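Local coordinates for uncharacterized protein (Clostridium leptum, PDB 4PW1) that is of unknown function but folds as a nine-stranded antiparallel beta sheet surrounded by alpha-helices and carries the uncharacterised DUF6836 family domain, at residues Phe49-Val54 / Glu66-Ile71; Arg55-Gly60 / Met179-Leu184; Leu97-Leu102 / Tyr109-Asn114; Tyr175-Arg180 / Glu243-Phe248. All coordinates share one frame; numbering follows the deposited sequence.

Contact 1 of 4, residues Phe49-Val54 / Glu66-Ile71; sequences FAANSV and ELYPLI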
# COMPACT_ATOMS: atom_id res chain seq x y z
N PHE B 49 -23.90 -10.80 -12.81
CA PHE B 49 -23.27 -11.11 -11.57
C PHE B 49 -22.95 -9.83 -10.74
O PHE B 49 -23.13 -9.80 -9.51
CB PHE B 49 -22.00 -11.93 -11.81
CG PHE B 49 -21.22 -12.20 -10.55
CD1 PHE B 49 -21.56 -13.24 -9.72
CD2 PHE B 49 -20.16 -11.38 -10.19
CE1 PHE B 49 -20.87 -13.48 -8.54
CE2 PHE B 49 -19.46 -11.61 -9.00
CZ PHE B 49 -19.82 -12.66 -8.17
N ALA B 50 -22.44 -8.80 -11.39
CA ALA B 50 -22.10 -7.55 -10.70
C ALA B 50 -23.37 -6.84 -10.12
O ALA B 50 -23.34 -6.33 -8.99
CB ALA B 50 -21.37 -6.62 -11.64
N ALA B 51 -24.43 -6.75 -10.90
CA ALA B 51 -25.72 -6.22 -10.41
C ALA B 51 -26.20 -6.92 -9.14
O ALA B 51 -26.59 -6.28 -8.15
CB ALA B 51 -26.79 -6.32 -11.47
N ASN B 52 -26.16 -8.25 -9.15
CA ASN B 52 -26.53 -9.02 -7.97
C ASN B 52 -25.52 -8.83 -6.80
O ASN B 52 -25.89 -8.80 -5.63
CB ASN B 52 -26.66 -10.46 -8.37
CG ASN B 52 -27.96 -10.71 -9.13
OD1 ASN B 52 -29.01 -10.70 -8.54
ND2 ASN B 52 -27.87 -10.90 -10.40
N SER B 53 -24.25 -8.72 -7.13
CA SER B 53 -23.23 -8.44 -6.08
C SER B 53 -23.50 -7.12 -5.36
O SER B 53 -23.44 -7.05 -4.12
CB SER B 53 -21.85 -8.41 -6.70
OG SER B 53 -21.51 -9.70 -7.22
N VAL B 54 -23.84 -6.08 -6.12
CA VAL B 54 -24.20 -4.79 -5.55
C VAL B 54 -25.37 -4.95 -4.57
O VAL B 54 -25.28 -4.50 -3.41
CB VAL B 54 -24.54 -3.75 -6.63
CG1 VAL B 54 -25.13 -2.47 -6.02
CG2 VAL B 54 -23.31 -3.43 -7.49
N GLU B 66 -31.86 -0.18 -13.68
CA GLU B 66 -31.04 0.99 -13.24
C GLU B 66 -29.52 0.70 -13.27
O GLU B 66 -28.73 1.56 -13.62
CB GLU B 66 -31.44 1.41 -11.82
CG GLU B 66 -32.93 1.66 -11.62
CD GLU B 66 -33.40 1.86 -10.16
OE1 GLU B 66 -33.27 1.00 -9.27
OE2 GLU B 66 -33.97 2.92 -9.91
N LEU B 67 -29.10 -0.50 -12.91
CA LEU B 67 -27.65 -0.79 -12.83
C LEU B 67 -27.00 -1.12 -14.18
O LEU B 67 -25.85 -0.75 -14.40
CB LEU B 67 -27.38 -1.95 -11.88
CG LEU B 67 -27.77 -1.63 -10.43
CD1 LEU B 67 -27.54 -2.87 -9.59
CD2 LEU B 67 -26.96 -0.42 -9.92
N TYR B 68 -27.70 -1.85 -15.06
CA TYR B 68 -27.07 -2.36 -16.30
C TYR B 68 -26.39 -1.27 -17.12
O TYR B 68 -25.24 -1.41 -17.47
CB TYR B 68 -28.09 -3.12 -17.17
CG TYR B 68 -28.07 -4.62 -16.93
CD1 TYR B 68 -28.18 -5.15 -15.65
CD2 TYR B 68 -27.96 -5.49 -17.99
CE1 TYR B 68 -28.16 -6.50 -15.41
CE2 TYR B 68 -27.97 -6.86 -17.79
CZ TYR B 68 -28.09 -7.36 -16.51
OH TYR B 68 -28.05 -8.69 -16.31
N PRO B 69 -27.06 -0.13 -17.32
CA PRO B 69 -26.39 0.92 -18.06
C PRO B 69 -25.14 1.49 -17.39
O PRO B 69 -24.35 2.11 -18.07
CB PRO B 69 -27.44 2.03 -18.16
CG PRO B 69 -28.77 1.34 -17.95
CD PRO B 69 -28.46 0.23 -17.00
N LEU B 70 -24.96 1.27 -16.09
CA LEU B 70 -23.83 1.87 -15.38
C LEU B 70 -22.68 0.88 -15.15
O LEU B 70 -21.57 1.28 -14.83
CB LEU B 70 -24.29 2.39 -14.02
CG LEU B 70 -25.45 3.40 -14.05
CD1 LEU B 70 -25.82 3.79 -12.64
CD2 LEU B 70 -25.03 4.64 -14.84
N ILE B 71 -22.95 -0.41 -15.27
CA ILE B 71 -21.91 -1.40 -15.05
C ILE B 71 -21.03 -1.57 -16.31
O ILE B 71 -21.31 -2.38 -17.16
CB ILE B 71 -22.53 -2.74 -14.66
CG1 ILE B 71 -23.27 -2.55 -13.33
CG2 ILE B 71 -21.47 -3.81 -14.50
CD1 ILE B 71 -24.15 -3.74 -12.94
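The carbonyl oxygen of Phe49 is gripped by two donors of one residue: Ser53 N, in the ordinary helical bond at 2.8 Å, and the Ser53 hydroxyl, whose OG also lies 2.8 Å from Phe49 O. The hydroxyl comes in from above the carbonyl plane, 40° out of it. It also sits over one face of the Phe49 ring, offset toward the rim. This polar knot belongs to the side of helix 44-58 that faces helix 173-190, where Leu184 covers both residues.

The other side of the helix meets 66-71 through methyl groups. Ala51 is the centre: its CB lies 4.0 Å from Leu67 CD1 and equally far from Ile71 CD1. The Ile71 delta methyl reaches in over the backbone, 3.6 Å from Ala51 N, while its branch CG2, anti to the backbone N, touches Ala50 CB. Val54 flanks Leu67 CD1 one turn on. Tyr68 brings ring carbon CE1 obliquely to Ala51 CB and ties its hydroxyl to Glu44. No hydrogen bond joins the two segments, so segment 66-71 is held against helix 44-58 here by buried apolar contact.

Contact 2 of 4, residues Arg55-Gly60 / Met179-Leu184; sequences RILGGG and MRCQML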
# COMPACT_ATOMS: atom_id res chain seq x y z
N ARG B 55 -26.45 -5.62 -4.99
CA ARG B 55 -27.60 -5.78 -4.10
C ARG B 55 -27.34 -6.66 -2.87
O ARG B 55 -27.80 -6.36 -1.77
CB ARG B 55 -28.82 -6.33 -4.87
CG ARG B 55 -29.45 -5.34 -5.84
CD ARG B 55 -30.77 -5.91 -6.37
NE ARG B 55 -30.49 -6.98 -7.32
CZ ARG B 55 -30.32 -6.81 -8.63
NH1 ARG B 55 -30.35 -5.60 -9.19
NH2 ARG B 55 -30.04 -7.84 -9.39
N ILE B 56 -26.64 -7.77 -3.05
CA ILE B 56 -26.52 -8.78 -1.99
C ILE B 56 -25.29 -8.53 -1.10
O ILE B 56 -25.38 -8.63 0.12
CB ILE B 56 -26.49 -10.17 -2.61
CG1 ILE B 56 -27.86 -10.48 -3.24
CG2 ILE B 56 -26.12 -11.20 -1.58
CD1 ILE B 56 -27.87 -11.71 -4.13
N LEU B 57 -24.15 -8.21 -1.69
CA LEU B 57 -22.96 -7.88 -0.86
C LEU B 57 -23.05 -6.46 -0.34
O LEU B 57 -22.72 -6.20 0.82
CB LEU B 57 -21.64 -8.06 -1.63
CG LEU B 57 -21.40 -9.44 -2.24
CD1 LEU B 57 -20.04 -9.54 -2.90
CD2 LEU B 57 -21.54 -10.53 -1.19
N GLY B 58 -23.49 -5.53 -1.18
CA GLY B 58 -23.53 -4.11 -0.80
C GLY B 58 -24.79 -3.80 -0.00
O GLY B 58 -24.74 -3.30 1.10
N GLY B 59 -25.92 -4.12 -0.58
CA GLY B 59 -27.18 -4.01 0.11
C GLY B 59 -28.11 -3.00 -0.51
O GLY B 59 -29.18 -2.79 0.04
N GLY B 60 -27.81 -2.39 -1.65
CA GLY B 60 -28.79 -1.39 -2.14
C GLY B 60 -30.00 -2.03 -2.82
O GLY B 60 -30.06 -3.25 -2.97
N MSE B 179 -22.65 -15.05 5.07
CA MSE B 179 -24.04 -15.35 4.67
C MSE B 179 -24.36 -14.60 3.40
O MSE B 179 -24.99 -15.14 2.51
CB MSE B 179 -25.05 -14.90 5.73
CG MSE B 179 -25.16 -15.90 6.88
SE MSE B 179 -26.12 -15.10 8.43
CE MSE B 179 -27.47 -14.14 7.32
N ARG B 180 -23.94 -13.33 3.31
CA ARG B 180 -24.14 -12.59 2.05
C ARG B 180 -23.42 -13.23 0.87
O ARG B 180 -24.00 -13.40 -0.23
CB ARG B 180 -23.75 -11.12 2.18
CG ARG B 180 -24.70 -10.32 3.05
CD ARG B 180 -24.14 -8.93 3.29
NE ARG B 180 -25.03 -8.08 4.06
CZ ARG B 180 -26.08 -7.42 3.58
NH1 ARG B 180 -26.42 -7.49 2.30
NH2 ARG B 180 -26.81 -6.68 4.41
N CYS B 181 -22.17 -13.64 1.08
CA CYS B 181 -21.42 -14.35 0.02
C CYS B 181 -22.12 -15.62 -0.48
O CYS B 181 -22.25 -15.84 -1.69
CB CYS B 181 -19.99 -14.67 0.48
SG CYS B 181 -18.91 -13.20 0.67
N GLN B 182 -22.58 -16.43 0.47
CA GLN B 182 -23.33 -17.66 0.19
C GLN B 182 -24.64 -17.34 -0.55
O GLN B 182 -25.01 -18.04 -1.51
CB GLN B 182 -23.63 -18.38 1.52
CG GLN B 182 -24.36 -19.73 1.35
CD GLN B 182 -23.50 -20.72 0.62
OE1 GLN B 182 -22.39 -21.02 1.07
NE2 GLN B 182 -23.92 -21.11 -0.59
N MSE B 183 -25.35 -16.30 -0.12
CA MSE B 183 -26.60 -15.93 -0.79
C MSE B 183 -26.32 -15.53 -2.21
O MSE B 183 -27.10 -15.85 -3.10
CB MSE B 183 -27.35 -14.74 -0.16
CG MSE B 183 -28.04 -15.14 1.12
SE MSE B 183 -28.76 -13.54 2.03
CE MSE B 183 -29.49 -12.71 0.38
N LEU B 184 -25.25 -14.78 -2.45
CA LEU B 184 -24.91 -14.41 -3.84
C LEU B 184 -24.68 -15.63 -4.73
O LEU B 184 -25.21 -15.70 -5.86
CB LEU B 184 -23.70 -13.49 -3.87
CG LEU B 184 -23.17 -13.11 -5.25
CD1 LEU B 184 -24.23 -12.41 -6.08
CD2 LEU B 184 -21.95 -12.24 -5.10
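Ile56, Leu57 and Arg180 carry most of this contact between the last turn of helix 44-58 and the middle of helix 173-190. Ile56 gives up the most surface. Its CG2, anti to the backbone N, is pressed against the backbone of the partner helix, 3.3 Å from Arg180 O, and also meets Met183 CB and Leu184 CB. The other branch carries CD1 alongside Leu184 CA, and the two side chains cross obliquely.

Leu57 starts off pointing away, yet its end turns back: CG stands beside the backbone N, and CD2 reaches the Arg180 carbonyl carbon at 3.9 Å and Cys181 SG at 4.2 Å. Its CD1 meets Leu184 CD2 at 4.0 Å, the two leucines crossing at about a right angle. Behind it, Leu57 also leans on Leu107 and Phe110 of the sheet.

Arg180 runs extended from CG to NE across the end of the neighbouring helix, its methylenes lying over Ile56 O. The fourth torsion, -81°, then turns the guanidinium so that NH1 donates to that same oxygen at 2.7 Å, with an N-H...O angle of 155°. The oxygen lies in the guanidinium plane, but the donor stands above the carbonyl plane. Ile56 O belongs to the closing turn, so the arginine brings positive charge to the negative end of the helix dipole, which is probably favourable. Gly59, with phi at 116°, leaves the helix beside it. The arrangement is that of two helices packed against each other on the antiparallel sheet, with an arginine of one bonded to a last-turn carbonyl of the other.

Contact 3 of 4, residues Leu97-Leu102 / Tyr109-Asn114; sequences LVNMAL and YFSYVN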
# COMPACT_ATOMS: atom_id res chain seq x y z
N LEU B 97 -19.41 4.58 -4.07
CA LEU B 97 -18.55 4.10 -5.14
C LEU B 97 -18.48 2.59 -4.97
O LEU B 97 -18.23 2.09 -3.87
CB LEU B 97 -17.14 4.71 -5.05
CG LEU B 97 -17.03 6.20 -5.39
CD1 LEU B 97 -15.60 6.71 -5.23
CD2 LEU B 97 -17.55 6.49 -6.80
N VAL B 98 -18.73 1.90 -6.06
CA VAL B 98 -18.55 0.48 -6.15
C VAL B 98 -17.32 0.17 -7.00
O VAL B 98 -17.19 0.68 -8.12
CB VAL B 98 -19.73 -0.20 -6.81
CG1 VAL B 98 -19.50 -1.71 -6.94
CG2 VAL B 98 -20.98 0.09 -6.05
N ASN B 99 -16.47 -0.70 -6.48
CA ASN B 99 -15.32 -1.22 -7.20
C ASN B 99 -15.39 -2.74 -7.20
O ASN B 99 -15.71 -3.35 -6.18
CB ASN B 99 -14.02 -0.75 -6.55
CG ASN B 99 -13.71 0.67 -6.91
OD1 ASN B 99 -13.14 0.94 -7.97
ND2 ASN B 99 -14.22 1.60 -6.13
N MSE B 100 -15.07 -3.35 -8.34
CA MSE B 100 -15.03 -4.78 -8.44
C MSE B 100 -14.00 -5.23 -9.40
O MSE B 100 -13.61 -4.50 -10.28
CB MSE B 100 -16.36 -5.40 -8.98
CG MSE B 100 -17.51 -5.00 -8.12
SE MSE B 100 -19.23 -5.91 -8.77
CE MSE B 100 -18.61 -7.56 -8.87
N ALA B 101 -13.56 -6.46 -9.22
CA ALA B 101 -12.65 -7.06 -10.19
C ALA B 101 -12.83 -8.56 -10.22
O ALA B 101 -13.06 -9.19 -9.17
CB ALA B 101 -11.22 -6.74 -9.88
N LEU B 102 -12.62 -9.11 -11.40
CA LEU B 102 -12.56 -10.54 -11.61
C LEU B 102 -11.25 -10.92 -12.26
O LEU B 102 -10.76 -10.21 -13.14
CB LEU B 102 -13.72 -11.00 -12.51
CG LEU B 102 -15.09 -10.90 -11.83
CD1 LEU B 102 -15.71 -9.55 -12.07
CD2 LEU B 102 -15.99 -11.99 -12.38
N TYR B 109 -12.24 -9.07 -5.96
CA TYR B 109 -12.34 -7.79 -5.32
C TYR B 109 -13.75 -7.24 -5.42
O TYR B 109 -14.34 -7.26 -6.48
CB TYR B 109 -11.30 -6.80 -5.86
CG TYR B 109 -11.29 -5.49 -5.10
CD1 TYR B 109 -12.34 -4.57 -5.26
CD2 TYR B 109 -10.32 -5.20 -4.18
CE1 TYR B 109 -12.37 -3.40 -4.53
CE2 TYR B 109 -10.34 -4.04 -3.42
CZ TYR B 109 -11.35 -3.15 -3.61
OH TYR B 109 -11.39 -2.03 -2.88
N PHE B 110 -14.29 -6.79 -4.29
CA PHE B 110 -15.55 -6.07 -4.21
C PHE B 110 -15.47 -5.01 -3.11
O PHE B 110 -15.02 -5.30 -2.03
CB PHE B 110 -16.69 -7.03 -3.85
CG PHE B 110 -18.01 -6.35 -3.69
CD1 PHE B 110 -18.41 -5.84 -2.47
CD2 PHE B 110 -18.86 -6.19 -4.77
CE1 PHE B 110 -19.63 -5.20 -2.33
CE2 PHE B 110 -20.05 -5.53 -4.64
CZ PHE B 110 -20.45 -5.02 -3.42
N SER B 111 -15.92 -3.79 -3.37
CA SER B 111 -16.12 -2.85 -2.29
C SER B 111 -17.27 -1.89 -2.63
O SER B 111 -17.47 -1.47 -3.81
CB SER B 111 -14.82 -2.07 -2.00
OG SER B 111 -14.60 -1.14 -3.05
N TYR B 112 -18.01 -1.54 -1.58
CA TYR B 112 -19.21 -0.74 -1.63
C TYR B 112 -19.09 0.33 -0.54
O TYR B 112 -19.31 0.05 0.63
CB TYR B 112 -20.38 -1.67 -1.34
CG TYR B 112 -21.77 -1.09 -1.38
CD1 TYR B 112 -22.45 -0.94 -2.58
CD2 TYR B 112 -22.45 -0.82 -0.21
CE1 TYR B 112 -23.76 -0.47 -2.60
CE2 TYR B 112 -23.76 -0.36 -0.21
CZ TYR B 112 -24.42 -0.20 -1.42
OH TYR B 112 -25.70 0.24 -1.42
N VAL B 113 -18.72 1.54 -0.92
CA VAL B 113 -18.22 2.51 0.03
C VAL B 113 -19.02 3.79 -0.04
O VAL B 113 -19.08 4.47 -1.08
CB VAL B 113 -16.69 2.79 -0.14
CG1 VAL B 113 -16.23 3.89 0.83
CG2 VAL B 113 -15.87 1.55 0.09
N ASN B 114 -19.67 4.11 1.07
CA ASN B 114 -20.45 5.35 1.16
C ASN B 114 -19.48 6.55 1.19
O ASN B 114 -18.66 6.64 2.05
CB ASN B 114 -21.27 5.28 2.42
CG ASN B 114 -22.04 6.55 2.76
OD1 ASN B 114 -21.98 7.59 2.12
ND2 ASN B 114 -22.75 6.44 3.82
O HOH W 1 -15.66 1.14 -3.52
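Three aromatic rings of strand 106-114 lie along its partner. The Tyr109 ring presents its edge to the neighbouring backbone, with Asn99 O in the ring plane 3.7 Å from CD1, while CE1 touches Asn99 CB; Trp31 meets this ring edge-to-face. Phe110 and Tyr112 project from the opposite side of the sheet. Met100, a selenomethionine, runs side by side with Phe110: its CG is 3.8 Å from CD2, and SE lies at the ring edge, 5.2 Å from the centroid, a Met-aromatic contact. Val98 crosses Tyr112 obliquely, its CG2 reaching CD1 at 3.9 Å, and Tyr112 is stacked on Tyr96. On all three tyrosine and phenylalanine residues CG is anti to the backbone N.

The two strands form an antiparallel beta hairpin within the nine-stranded sheet. Leu97-Val113, Asn99-Ser111 and Ala101-Tyr109 are hydrogen-bonded pairs; in the first two, both bonds are nearly straight and lie in the carbonyl planes. In the third, Tyr109 N to Ala101 O is weak at 3.3 Å. Val98-Tyr112 and Met100-Phe110 are the non-hydrogen-bonded pairs between them, and here CA-H...O contacts help, as from Val98 CA to Ser111 O.

On the side of Tyr109 the surface is more polar. A water donates to Leu97 O, accepts from Asn99 ND2 and lies 2.6 Å from Ser111 OG, so it bridges the strands. Ser111 OG occupies the crowded position between N and carbonyl carbon (chi1 73°), and has a weak bond with Tyr109 OH. Asn99 OD1 is taken by the backbone N of Asp85 on the next strand.

Contact 4 of 4, residues Tyr175-Arg180 / Glu243-Phe248; sequences YMFFMR and ERFVGF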
# COMPACT_ATOMS: atom_id res chain seq x y z
N TYR B 175 -20.14 -13.63 10.35
CA TYR B 175 -21.35 -14.36 9.97
C TYR B 175 -22.15 -13.62 8.89
O TYR B 175 -22.63 -14.24 7.94
CB TYR B 175 -22.26 -14.63 11.17
CG TYR B 175 -21.71 -15.56 12.22
CD1 TYR B 175 -20.72 -16.51 11.93
CD2 TYR B 175 -22.24 -15.54 13.51
CE1 TYR B 175 -20.27 -17.40 12.90
CE2 TYR B 175 -21.79 -16.42 14.50
CZ TYR B 175 -20.81 -17.35 14.20
OH TYR B 175 -20.34 -18.21 15.18
N MSE B 176 -22.29 -12.29 9.04
CA MSE B 176 -23.10 -11.53 8.10
C MSE B 176 -22.46 -11.53 6.74
O MSE B 176 -23.15 -11.69 5.69
CB MSE B 176 -23.27 -10.07 8.51
CG MSE B 176 -24.15 -9.99 9.74
SE MSE B 176 -24.46 -8.08 10.21
CE MSE B 176 -22.67 -7.19 10.33
N PHE B 177 -21.15 -11.34 6.72
CA PHE B 177 -20.45 -11.29 5.44
C PHE B 177 -20.47 -12.66 4.74
O PHE B 177 -20.76 -12.75 3.57
CB PHE B 177 -19.02 -10.82 5.63
CG PHE B 177 -18.21 -10.82 4.35
CD1 PHE B 177 -18.46 -9.88 3.37
CD2 PHE B 177 -17.26 -11.79 4.13
CE1 PHE B 177 -17.74 -9.90 2.18
CE2 PHE B 177 -16.53 -11.82 2.97
CZ PHE B 177 -16.77 -10.86 1.99
N PHE B 178 -20.19 -13.73 5.46
CA PHE B 178 -20.25 -15.07 4.84
C PHE B 178 -21.63 -15.44 4.33
O PHE B 178 -21.77 -16.05 3.26
CB PHE B 178 -19.73 -16.15 5.80
CG PHE B 178 -18.27 -15.99 6.13
CD1 PHE B 178 -17.39 -15.58 5.18
CD2 PHE B 178 -17.80 -16.22 7.40
CE1 PHE B 178 -16.05 -15.39 5.48
CE2 PHE B 178 -16.46 -16.07 7.69
CZ PHE B 178 -15.59 -15.67 6.73
N MSE B 179 -22.65 -15.05 5.07
CA MSE B 179 -24.04 -15.35 4.67
C MSE B 179 -24.36 -14.60 3.40
O MSE B 179 -24.99 -15.14 2.51
CB MSE B 179 -25.05 -14.90 5.73
CG MSE B 179 -25.16 -15.90 6.88
SE MSE B 179 -26.12 -15.10 8.43
CE MSE B 179 -27.47 -14.14 7.32
N ARG B 180 -23.94 -13.33 3.31
CA ARG B 180 -24.14 -12.59 2.05
C ARG B 180 -23.42 -13.23 0.87
O ARG B 180 -24.00 -13.40 -0.23
CB ARG B 180 -23.75 -11.12 2.18
CG ARG B 180 -24.70 -10.32 3.05
CD ARG B 180 -24.14 -8.93 3.29
NE ARG B 180 -25.03 -8.08 4.06
CZ ARG B 180 -26.08 -7.42 3.58
NH1 ARG B 180 -26.42 -7.49 2.30
NH2 ARG B 180 -26.81 -6.68 4.41
N GLU B 243 -20.32 -0.82 11.03
CA GLU B 243 -20.08 -2.05 11.79
C GLU B 243 -20.31 -3.31 10.94
O GLU B 243 -20.92 -4.28 11.38
CB GLU B 243 -20.91 -2.06 13.06
CG GLU B 243 -20.57 -0.87 13.97
CD GLU B 243 -21.03 -1.10 15.40
OE1 GLU B 243 -22.23 -0.96 15.65
OE2 GLU B 243 -20.19 -1.49 16.24
N ARG B 244 -19.76 -3.31 9.74
CA ARG B 244 -19.80 -4.48 8.91
C ARG B 244 -18.72 -4.43 7.85
O ARG B 244 -18.11 -3.38 7.61
CB ARG B 244 -21.16 -4.61 8.24
CG ARG B 244 -21.52 -3.45 7.35
CD ARG B 244 -22.35 -3.98 6.20
NE ARG B 244 -22.69 -2.94 5.28
CZ ARG B 244 -23.05 -3.13 4.01
NH1 ARG B 244 -23.13 -4.36 3.49
NH2 ARG B 244 -23.31 -2.07 3.24
N PHE B 245 -18.47 -5.58 7.25
CA PHE B 245 -17.60 -5.66 6.11
C PHE B 245 -18.25 -5.08 4.86
O PHE B 245 -19.39 -5.42 4.52
CB PHE B 245 -17.12 -7.09 5.91
CG PHE B 245 -16.22 -7.58 7.01
CD1 PHE B 245 -14.98 -6.97 7.23
CD2 PHE B 245 -16.55 -8.68 7.78
CE1 PHE B 245 -14.14 -7.44 8.23
CE2 PHE B 245 -15.73 -9.14 8.77
CZ PHE B 245 -14.52 -8.52 9.03
N VAL B 246 -17.57 -4.13 4.22
CA VAL B 246 -18.09 -3.51 3.02
C VAL B 246 -17.35 -3.92 1.76
O VAL B 246 -17.62 -3.44 0.68
CB VAL B 246 -18.15 -1.97 3.14
CG1 VAL B 246 -19.09 -1.58 4.27
CG2 VAL B 246 -16.76 -1.41 3.39
N GLY B 247 -16.40 -4.82 1.91
CA GLY B 247 -15.64 -5.32 0.78
C GLY B 247 -14.61 -6.34 1.14
O GLY B 247 -14.40 -6.64 2.31
N PHE B 248 -13.94 -6.86 0.12
CA PHE B 248 -12.86 -7.77 0.28
C PHE B 248 -11.98 -7.81 -0.95
O PHE B 248 -12.36 -7.37 -2.01
CB PHE B 248 -13.34 -9.21 0.56
CG PHE B 248 -13.87 -9.92 -0.65
CD1 PHE B 248 -15.18 -9.73 -1.06
CD2 PHE B 248 -13.06 -10.78 -1.40
CE1 PHE B 248 -15.67 -10.38 -2.20
CE2 PHE B 248 -13.55 -11.40 -2.55
CZ PHE B 248 -14.86 -11.19 -2.95
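Phe177 is the centre of the contact, inserted from helix 173-190 between two phenylalanines of strand 244-251. Its CG is anti to the backbone N (chi1 177°), which sends the ring toward the sheet. Phe245 meets it in an offset edge-to-face pair, edge toward the Phe177 face, with ring planes at 70°; the nearest atoms there are Phe177 CB and Phe245 CD2, 3.9 Å apart. At the far tip, Phe177 CZ comes to 3.6 Å from Phe248 CD1, which lies in the plane of the Phe177 ring at its edge, and these two rings meet obliquely.

Met176, a selenomethionine, bends at its third torsion so that its CE rests 3.6 Å from Arg244 CB and as near Glu243 O. Further along, Arg244 NH1 stands over one face of the Arg180 guanidinium, 4.2 Å from NE. These like charges would repel, but each has an outside partner: Arg180 donates to Ile56 O, and Arg244 pairs with Glu242 and donates to Gly58 O.

Leu236 of strand 233-239 backs all three phenylalanines, while Phe174 and Tyr238 each meet Phe245 edge-to-face. Two irregularities shape the strand itself: a G1 beta bulge at Glu243 and Arg244 opposite Ser239, and a classic bulge at Val246 and Gly247 opposite Ile237. The whole is an aromatic cluster joining a helix to the bulged strand it covers, part of the hydrophobic core between helix 173-190 and the antiparallel sheet.

In the fold
Helix 44-58 links contacts 1 and 2, whose centres are 13 Å apart: Leu184 of contact 2 packs on Phe49 and Ser53 of contact 1. The same helix lies on the hairpin of contact 3, with Ala50 CB 3.7 Å from Met100 SE and Leu57 CB 3.6 Å from Phe110 CE1. Contacts 2 and 4 are closest, centres 8 Å apart, and share Arg180; Arg244 NH2 reaches Gly58 O at 2.9 Å. Contacts 3 and 4 meet as neighbouring strands, Phe248 N to Phe110 O, so the two DUF6836 regions build one continuous beta sheet. Contacts 1 and 4 do not touch. No active site is known; a glycerol lies about 6 Å from the Leu67 side chain in contact 1.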